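Local coordinates for protein amide synthase (Vibrio cholerae, PDB 1L5A) that probably forms amide bonds as a condensation enzyme of nonribosomal peptide synthesis, acting in the vibriobactin pathway, at residues V276-L281 / Y328-F333; H221-L226 / G368-E373; A240-Y245 / P254-P259. One frame throughout, in Å; residues are numbered along the deposited sequence.

All three contacts lie in the second half of the condensation domain. Contacts 1 and 3, with centres about 10 Å apart, share the two-stranded antiparallel sheet of strands 255-260 and 277-282. Contact 2 is more distant, its centre about 25 Å from that of contact 1 and about 19 Å from that of contact 3. It still touches contact 3: helices 217-229 and 234-249 are successive, and Leu223 packs on Leu241. Along the chain contact 3 closes before contact 1 opens, both inside the loop closed by contact 2. Contact 1 joins the strand pair to the approach to strand 333-337, contact 2 joins the 362-368/374-381 hairpin to helix 217-229, and contact 3 joins helix 234-249 to the strand pair.

Contact 1 (V276-L281 / Y328-F333); sequences VNSLPL and YFMSPF
This is a small surface contact in which Ser278, on strand 277-282, meets Met330, in the loop before strand 333-337, and Phe333, the first residue of that strand. Met330 supplies its sulfur: Met330 SD lies 3.3 Å from Ser278 CB and 3.6 Å from Ser278 OG. The Met330 chain is extended beyond CG, which carries the sulfur across to the strand. Ser278 OG sits anti to its carbonyl carbon (chi1 -60°). From there Ser278 OG also reaches the edge of the Phe333 ring, near its plane, 3.9 Å from Phe333 CE1. No hydrogen bond joins the two segments.

Strand 277-282 pairs with strand 255-260 as an antiparallel two-stranded sheet, and Trp257 of that partner strand touches both Met330 and Phe333. Met330 is the centre of an inverse gamma turn, closed by Ser331 N to Phe329 O at 2.7 Å. A cis peptide bond precedes Pro332 in the same loop. At the start of the other segment, Val276 N is hydrogen-bonded to Asp130 OD2. Asp130 is the aspartate of the His-His-x-x-x-Asp-Gly signature of condensation domains.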
loop_
_atom_site.group_PDB
_atom_site.type_symbol
_atom_site.label_atom_id
_atom_site.label_comp_id
_atom_site.label_asym_id
_atom_site.label_seq_id
_atom_site.Cartn_x
_atom_site.Cartn_y
_atom_site.Cartn_z
ATOM N N VAL A 276 20.955 1.097 3.841
ATOM C CA VAL A 276 20.998 2.514 4.133
ATOM C C VAL A 276 21.188 3.345 2.855
ATOM O O VAL A 276 21.919 2.959 1.937
ATOM C CB VAL A 276 22.107 2.823 5.209
ATOM C CG1 VAL A 276 23.513 2.593 4.649
ATOM C CG2 VAL A 276 21.958 4.216 5.694
ATOM N N ASN A 277 20.516 4.489 2.800
ATOM C CA ASN A 277 20.567 5.353 1.624
ATOM C C ASN A 277 20.786 6.785 2.078
ATOM O O ASN A 277 20.126 7.274 3.005
ATOM C CB ASN A 277 19.242 5.211 0.866
ATOM C CG ASN A 277 19.254 5.864 -0.508
ATOM O OD1 ASN A 277 20.289 5.958 -1.156
ATOM N ND2 ASN A 277 18.076 6.281 -0.975
ATOM N N SER A 278 21.731 7.456 1.435
ATOM C CA SER A 278 22.064 8.844 1.771
ATOM C C SER A 278 21.204 9.801 0.966
ATOM O O SER A 278 21.208 9.773 -0.267
ATOM C CB SER A 278 23.535 9.110 1.468
ATOM O OG SER A 278 24.358 8.248 2.217
ATOM N N LEU A 279 20.492 10.671 1.659
ATOM C CA LEU A 279 19.610 11.600 0.972
ATOM C C LEU A 279 19.817 13.047 1.384
ATOM O O LEU A 279 20.139 13.351 2.535
ATOM C CB LEU A 279 18.143 11.203 1.218
ATOM C CG LEU A 279 17.814 9.758 0.822
ATOM C CD1 LEU A 279 16.453 9.348 1.389
ATOM C CD2 LEU A 279 17.842 9.636 -0.669
ATOM N N PRO A 280 19.644 13.969 0.430
ATOM C CA PRO A 280 19.830 15.372 0.796
ATOM C C PRO A 280 18.521 16.063 1.203
ATOM O O PRO A 280 17.504 15.921 0.542
ATOM C CB PRO A 280 20.466 15.962 -0.464
ATOM C CG PRO A 280 19.771 15.208 -1.549
ATOM C CD PRO A 280 19.770 13.781 -1.027
ATOM N N LEU A 281 18.580 16.792 2.312
ATOM C CA LEU A 281 17.468 17.567 2.861
ATOM C C LEU A 281 17.777 19.030 2.543
ATOM O O LEU A 281 18.862 19.523 2.865
ATOM C CB LEU A 281 17.385 17.404 4.395
ATOM C CG LEU A 281 16.508 18.422 5.152
ATOM C CD1 LEU A 281 15.061 18.155 4.815
ATOM C CD2 LEU A 281 16.716 18.325 6.671
ATOM N N TYR A 328 28.111 12.474 -5.467
ATOM C CA TYR A 328 27.823 13.678 -4.698
ATOM C C TYR A 328 28.681 13.742 -3.444
ATOM O O TYR A 328 29.021 12.702 -2.836
ATOM C CB TYR A 328 26.368 13.706 -4.249
ATOM C CG TYR A 328 25.358 13.874 -5.359
ATOM C CD1 TYR A 328 24.257 13.019 -5.460
ATOM C CD2 TYR A 328 25.455 14.927 -6.262
ATOM C CE1 TYR A 328 23.284 13.219 -6.422
ATOM C CE2 TYR A 328 24.489 15.135 -7.223
ATOM C CZ TYR A 328 23.408 14.285 -7.298
ATOM O OH TYR A 328 22.438 14.517 -8.234
ATOM N N PHE A 329 29.005 14.967 -3.044
ATOM C CA PHE A 329 29.773 15.183 -1.830
ATOM C C PHE A 329 28.717 15.242 -0.744
ATOM O O PHE A 329 28.094 16.278 -0.528
ATOM C CB PHE A 329 30.529 16.505 -1.920
ATOM C CG PHE A 329 31.418 16.779 -0.748
ATOM C CD1 PHE A 329 32.426 15.890 -0.408
ATOM C CD2 PHE A 329 31.273 17.951 -0.004
ATOM C CE1 PHE A 329 33.299 16.155 0.658
ATOM C CE2 PHE A 329 32.140 18.232 1.071
ATOM C CZ PHE A 329 33.159 17.327 1.402
ATOM N N MET A 330 28.485 14.127 -0.060
ATOM C CA MET A 330 27.445 14.123 0.971
ATOM C C MET A 330 27.863 14.794 2.264
ATOM O O MET A 330 28.004 14.151 3.293
ATOM C CB MET A 330 26.964 12.696 1.218
ATOM C CG MET A 330 26.267 12.140 -0.020
ATOM S SD MET A 330 26.164 10.352 -0.127
ATOM C CE MET A 330 26.072 10.082 -1.944
ATOM N N SER A 331 28.037 16.108 2.206
ATOM C CA SER A 331 28.422 16.864 3.386
ATOM C C SER A 331 27.811 18.253 3.336
ATOM O O SER A 331 27.670 18.829 2.274
ATOM C CB SER A 331 29.945 16.979 3.461
ATOM O OG SER A 331 30.330 17.601 4.672
ATOM N N PRO A 332 27.422 18.803 4.484
ATOM C CA PRO A 332 27.497 18.237 5.839
ATOM C C PRO A 332 26.537 17.043 6.027
ATOM O O PRO A 332 25.505 16.945 5.375
ATOM C CB PRO A 332 27.164 19.435 6.734
ATOM C CG PRO A 332 26.260 20.248 5.891
ATOM C CD PRO A 332 26.923 20.183 4.517
ATOM N N PHE A 333 26.884 16.153 6.943
ATOM C CA PHE A 333 26.120 14.933 7.165
ATOM C C PHE A 333 25.738 14.737 8.634
ATOM O O PHE A 333 26.548 14.992 9.528
ATOM C CB PHE A 333 26.984 13.758 6.702
ATOM C CG PHE A 333 26.234 12.480 6.499
ATOM C CD1 PHE A 333 25.840 12.092 5.225
ATOM C CD2 PHE A 333 25.925 11.657 7.581
ATOM C CE1 PHE A 333 25.142 10.889 5.030
ATOM C CE2 PHE A 333 25.228 10.457 7.394
ATOM C CZ PHE A 333 24.837 10.075 6.115
#

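Contact 2 (H221-L226 / G368-E373); sequences HLLLKL and GSPQHE
The backbone bond from His372 N to Ser369 O, 2.7 Å long, closes the turn that brings Pro370 and Gln371 against Leu223 and Leu224 of helix 217-229. It is a type I beta turn, with Pro370 and Gln371 at its two central positions. Pro370 carries the apolar part of the contact. Pro370 CB lies 3.9 Å from Leu223 CD1, and Pro370 CG lies 3.9 Å from Leu224 CD2. The proline ring therefore rests against two successive leucines, and it meets the Leu224 side chain at about a right angle.

Gln371 starts out pointing away from the helix. Its chain bends at chi2 (91°), and this swings the amide back over the end of Leu224. Gln371 NE2 comes close to both methyl branches, 3.2 Å from Leu224 CD2 and 3.5 Å from Leu224 CD1. These are approaches to carbon, and no hydrogen bond crosses the contact.

The turn links strands 362-368 and 374-381, antiparallel neighbours in a four-stranded mixed sheet, so this is the end of a beta hairpin. His372 and Glu373 both face Ser369 in a classic beta bulge, with Ser369 N bonded to Glu373 O at 3.1 Å. On the helix side, Trp234 of helix 234-249 touches both Leu223 and Pro370.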
loop_
_atom_site.group_PDB
_atom_site.type_symbol
_atom_site.label_atom_id
_atom_site.label_comp_id
_atom_site.label_asym_id
_atom_site.label_seq_id
_atom_site.Cartn_x
_atom_site.Cartn_y
_atom_site.Cartn_z
ATOM N N HIS A 221 15.670 16.896 28.283
ATOM C CA HIS A 221 14.259 16.976 28.643
ATOM C C HIS A 221 13.578 17.912 27.644
ATOM O O HIS A 221 12.505 17.601 27.122
ATOM C CB HIS A 221 14.098 17.499 30.070
ATOM N N LEU A 222 14.213 19.050 27.367
ATOM C CA LEU A 222 13.673 20.028 26.417
ATOM C C LEU A 222 13.557 19.421 25.020
ATOM O O LEU A 222 12.566 19.633 24.310
ATOM C CB LEU A 222 14.577 21.263 26.363
ATOM C CG LEU A 222 14.265 22.299 25.277
ATOM C CD1 LEU A 222 12.860 22.849 25.441
ATOM C CD2 LEU A 222 15.280 23.427 25.364
ATOM N N LEU A 223 14.587 18.664 24.643
ATOM C CA LEU A 223 14.656 17.999 23.344
ATOM C C LEU A 223 13.406 17.143 23.184
ATOM O O LEU A 223 12.736 17.180 22.143
ATOM C CB LEU A 223 15.891 17.100 23.280
ATOM C CG LEU A 223 16.572 16.785 21.944
ATOM C CD1 LEU A 223 17.024 15.334 22.004
ATOM C CD2 LEU A 223 15.658 17.022 20.744
ATOM N N LEU A 224 13.102 16.366 24.223
ATOM C CA LEU A 224 11.927 15.510 24.193
ATOM C C LEU A 224 10.691 16.378 24.047
ATOM O O LEU A 224 9.957 16.231 23.069
ATOM C CB LEU A 224 11.845 14.659 25.459
ATOM C CG LEU A 224 12.860 13.511 25.493
ATOM C CD1 LEU A 224 12.955 12.913 26.892
ATOM C CD2 LEU A 224 12.440 12.457 24.481
ATOM N N LYS A 225 10.468 17.295 24.992
ATOM C CA LYS A 225 9.298 18.169 24.909
ATOM C C LYS A 225 9.165 18.702 23.494
ATOM O O LYS A 225 8.145 18.491 22.835
ATOM C CB LYS A 225 9.398 19.342 25.885
ATOM C CG LYS A 225 8.888 19.047 27.292
ATOM C CD LYS A 225 9.747 18.006 27.990
ATOM C CE LYS A 225 9.378 17.856 29.459
ATOM N NZ LYS A 225 10.294 16.905 30.159
ATOM N N LEU A 226 10.206 19.377 23.024
ATOM C CA LEU A 226 10.199 19.935 21.680
ATOM C C LEU A 226 9.735 18.913 20.651
ATOM O O LEU A 226 8.934 19.229 19.771
ATOM C CB LEU A 226 11.595 20.428 21.325
ATOM C CG LEU A 226 11.948 21.767 21.954
ATOM C CD1 LEU A 226 13.449 21.945 22.027
ATOM C CD2 LEU A 226 11.303 22.861 21.121
ATOM N N GLY A 368 23.467 7.994 21.670
ATOM C CA GLY A 368 22.839 7.915 22.971
ATOM C C GLY A 368 21.347 8.177 22.906
ATOM O O GLY A 368 20.676 7.859 21.914
ATOM N N SER A 369 20.827 8.786 23.965
ATOM C CA SER A 369 19.404 9.053 24.048
ATOM C C SER A 369 19.090 10.110 25.095
ATOM O O SER A 369 19.645 10.099 26.194
ATOM C CB SER A 369 18.678 7.755 24.397
ATOM O OG SER A 369 17.327 8.004 24.729
ATOM N N PRO A 370 18.181 11.039 24.770
ATOM C CA PRO A 370 17.829 12.086 25.735
ATOM C C PRO A 370 17.335 11.506 27.068
ATOM O O PRO A 370 17.296 12.201 28.085
ATOM C CB PRO A 370 16.766 12.901 24.996
ATOM C CG PRO A 370 16.224 11.942 23.968
ATOM C CD PRO A 370 17.431 11.194 23.514
ATOM N N GLN A 371 16.961 10.232 27.053
ATOM C CA GLN A 371 16.489 9.564 28.255
ATOM C C GLN A 371 17.661 9.252 29.188
ATOM O O GLN A 371 17.479 9.023 30.390
ATOM C CB GLN A 371 15.765 8.260 27.905
ATOM C CG GLN A 371 14.297 8.407 27.545
ATOM C CD GLN A 371 14.066 8.609 26.067
ATOM O OE1 GLN A 371 14.476 7.791 25.248
ATOM N NE2 GLN A 371 13.397 9.697 25.716
ATOM N N HIS A 372 18.866 9.234 28.629
ATOM C CA HIS A 372 20.054 8.950 29.420
ATOM C C HIS A 372 21.134 9.971 29.095
ATOM O O HIS A 372 20.987 11.158 29.382
ATOM C CB HIS A 372 20.543 7.532 29.123
ATOM C CG HIS A 372 19.531 6.474 29.432
ATOM N ND1 HIS A 372 18.946 6.347 30.676
ATOM C CD2 HIS A 372 18.984 5.506 28.659
ATOM C CE1 HIS A 372 18.081 5.348 30.653
ATOM N NE2 HIS A 372 18.085 4.820 29.441
ATOM N N GLU A 373 22.227 9.504 28.506
ATOM C CA GLU A 373 23.295 10.400 28.120
ATOM C C GLU A 373 23.265 10.496 26.602
ATOM O O GLU A 373 23.145 9.486 25.907
ATOM C CB GLU A 373 24.648 9.871 28.594
ATOM C CG GLU A 373 25.816 10.758 28.206
ATOM C CD GLU A 373 27.143 10.233 28.716
ATOM O OE1 GLU A 373 27.342 8.999 28.689
ATOM O OE2 GLU A 373 27.992 11.056 29.127
#

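Contact 3 (A240-Y245 / P254-P259); sequences ALCALY and PWLWLP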
loop_
_atom_site.group_PDB
_atom_site.type_symbol
_atom_site.label_atom_id
_atom_site.label_comp_id
_atom_site.label_asym_id
_atom_site.label_seq_id
_atom_site.Cartn_x
_atom_site.Cartn_y
_atom_site.Cartn_z
ATOM N N ALA A 240 16.300 18.553 12.535
ATOM C CA ALA A 240 15.690 19.857 12.288
ATOM C C ALA A 240 16.524 20.914 12.992
ATOM O O ALA A 240 16.947 21.887 12.364
ATOM C CB ALA A 240 14.251 19.873 12.815
ATOM N N LEU A 241 16.760 20.715 14.291
ATOM C CA LEU A 241 17.575 21.630 15.089
ATOM C C LEU A 241 18.953 21.796 14.459
ATOM O O LEU A 241 19.472 22.898 14.372
ATOM C CB LEU A 241 17.744 21.118 16.523
ATOM C CG LEU A 241 16.565 21.339 17.472
ATOM C CD1 LEU A 241 16.856 20.667 18.804
ATOM C CD2 LEU A 241 16.323 22.842 17.664
ATOM N N CYS A 242 19.545 20.697 14.016
ATOM C CA CYS A 242 20.851 20.770 13.391
ATOM C C CYS A 242 20.781 21.643 12.146
ATOM O O CYS A 242 21.690 22.427 11.883
ATOM C CB CYS A 242 21.349 19.375 13.019
ATOM S SG CYS A 242 22.886 19.402 12.071
ATOM N N ALA A 243 19.707 21.523 11.375
ATOM C CA ALA A 243 19.585 22.343 10.171
ATOM C C ALA A 243 19.399 23.819 10.538
ATOM O O ALA A 243 19.897 24.707 9.844
ATOM C CB ALA A 243 18.427 21.871 9.324
ATOM N N LEU A 244 18.668 24.078 11.617
ATOM C CA LEU A 244 18.447 25.450 12.069
ATOM C C LEU A 244 19.820 26.044 12.377
ATOM O O LEU A 244 20.158 27.148 11.943
ATOM C CB LEU A 244 17.589 25.469 13.342
ATOM C CG LEU A 244 17.267 26.849 13.931
ATOM C CD1 LEU A 244 16.617 27.733 12.862
ATOM C CD2 LEU A 244 16.339 26.696 15.134
ATOM N N TYR A 245 20.604 25.282 13.135
ATOM C CA TYR A 245 21.953 25.658 13.542
ATOM C C TYR A 245 22.846 26.015 12.361
ATOM O O TYR A 245 23.588 26.990 12.405
ATOM C CB TYR A 245 22.575 24.511 14.335
ATOM C CG TYR A 245 24.072 24.564 14.401
ATOM C CD1 TYR A 245 24.727 25.513 15.183
ATOM C CD2 TYR A 245 24.844 23.677 13.652
ATOM C CE1 TYR A 245 26.124 25.577 15.214
ATOM C CE2 TYR A 245 26.234 23.733 13.675
ATOM C CZ TYR A 245 26.868 24.684 14.456
ATOM O OH TYR A 245 28.238 24.737 14.461
ATOM N N PRO A 254 23.366 24.860 1.518
ATOM C CA PRO A 254 21.915 24.673 1.502
ATOM C C PRO A 254 21.459 23.254 1.836
ATOM O O PRO A 254 20.298 23.039 2.166
ATOM C CB PRO A 254 21.533 25.088 0.080
ATOM C CG PRO A 254 22.726 24.701 -0.705
ATOM C CD PRO A 254 23.884 25.118 0.165
ATOM N N TRP A 255 22.367 22.289 1.768
ATOM C CA TRP A 255 21.982 20.919 2.045
ATOM C C TRP A 255 22.540 20.270 3.307
ATOM O O TRP A 255 23.649 20.588 3.747
ATOM C CB TRP A 255 22.348 20.060 0.856
ATOM C CG TRP A 255 21.722 20.503 -0.426
ATOM C CD1 TRP A 255 22.298 21.256 -1.410
ATOM C CD2 TRP A 255 20.433 20.117 -0.916
ATOM N NE1 TRP A 255 21.451 21.345 -2.493
ATOM C CE2 TRP A 255 20.301 20.655 -2.214
ATOM C CE3 TRP A 255 19.378 19.361 -0.383
ATOM C CZ2 TRP A 255 19.156 20.457 -2.990
ATOM C CZ3 TRP A 255 18.243 19.165 -1.151
ATOM C CH2 TRP A 255 18.142 19.710 -2.444
ATOM N N LEU A 256 21.744 19.369 3.889
ATOM C CA LEU A 256 22.134 18.585 5.066
ATOM C C LEU A 256 21.867 17.152 4.634
ATOM O O LEU A 256 20.744 16.834 4.286
ATOM C CB LEU A 256 21.249 18.880 6.266
ATOM C CG LEU A 256 21.896 18.836 7.658
ATOM C CD1 LEU A 256 20.818 18.490 8.682
ATOM C CD2 LEU A 256 23.039 17.831 7.723
ATOM N N TRP A 257 22.878 16.286 4.645
ATOM C CA TRP A 257 22.670 14.911 4.229
ATOM C C TRP A 257 22.308 14.029 5.401
ATOM O O TRP A 257 22.846 14.191 6.501
ATOM C CB TRP A 257 23.899 14.360 3.522
ATOM C CG TRP A 257 24.153 14.975 2.173
ATOM C CD1 TRP A 257 24.740 16.183 1.916
ATOM C CD2 TRP A 257 23.817 14.412 0.898
ATOM N NE1 TRP A 257 24.792 16.403 0.559
ATOM C CE2 TRP A 257 24.234 15.336 -0.090
ATOM C CE3 TRP A 257 23.205 13.216 0.493
ATOM C CZ2 TRP A 257 24.062 15.103 -1.459
ATOM C CZ3 TRP A 257 23.035 12.979 -0.877
ATOM C CH2 TRP A 257 23.463 13.920 -1.834
ATOM N N LEU A 258 21.385 13.100 5.138
ATOM C CA LEU A 258 20.853 12.155 6.120
ATOM C C LEU A 258 20.929 10.722 5.658
ATOM O O LEU A 258 20.990 10.437 4.457
ATOM C CB LEU A 258 19.362 12.371 6.342
ATOM C CG LEU A 258 18.805 13.679 6.821
ATOM C CD1 LEU A 258 17.303 13.610 6.733
ATOM C CD2 LEU A 258 19.263 13.918 8.243
ATOM N N PRO A 259 20.917 9.792 6.616
ATOM C CA PRO A 259 20.955 8.401 6.199
ATOM C C PRO A 259 19.536 7.877 6.461
ATOM O O PRO A 259 19.050 7.960 7.596
ATOM C CB PRO A 259 21.998 7.782 7.139
ATOM C CG PRO A 259 21.739 8.475 8.409
ATOM C CD PRO A 259 21.395 9.933 8.007
#
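Helix 234-249 packs against strand 255-260, the strand that follows it in the chain, and Leu256 makes the contact with Cys242 and Ala243. The work falls to one methyl group. Leu256 CD1 lies 4.1 Å from Cys242 SG and 4.2 Å from Ala243 CB. Cys242 has its sulfur anti to the backbone N (chi1 174°), a torsion that carries SG out to the leucine branch. Ala243 offers only its CB. The CA atoms of Ala243 and Leu256 are 6.8 Å apart, consistent with that short side chain. All three residues are buried, and the contact is purely apolar.

Leu256 belongs to the strand pair 255-260 and 277-282, an antiparallel sheet in which its backbone is bonded to Leu281. Its CB leaves the strand on the helix side, whereas Trp255 and Trp257 direct theirs to the opposite side. On that other side Trp255 packs on Pro280 and Leu282 of the partner strand. Ile334 of strand 333-337 touches both Cys242 and Leu258, extending the apolar layer beside Leu256.

The helix is regular here, with Leu244 N bonded to Ala240 O and Tyr245 N to Leu241 O, both at 2.9 Å. Tyr245 connects this helix to helix 387-409: its ring stacks with Phe397, meets Phe400 edge-to-face, and places OH in a hydrogen bond with His393 ND1.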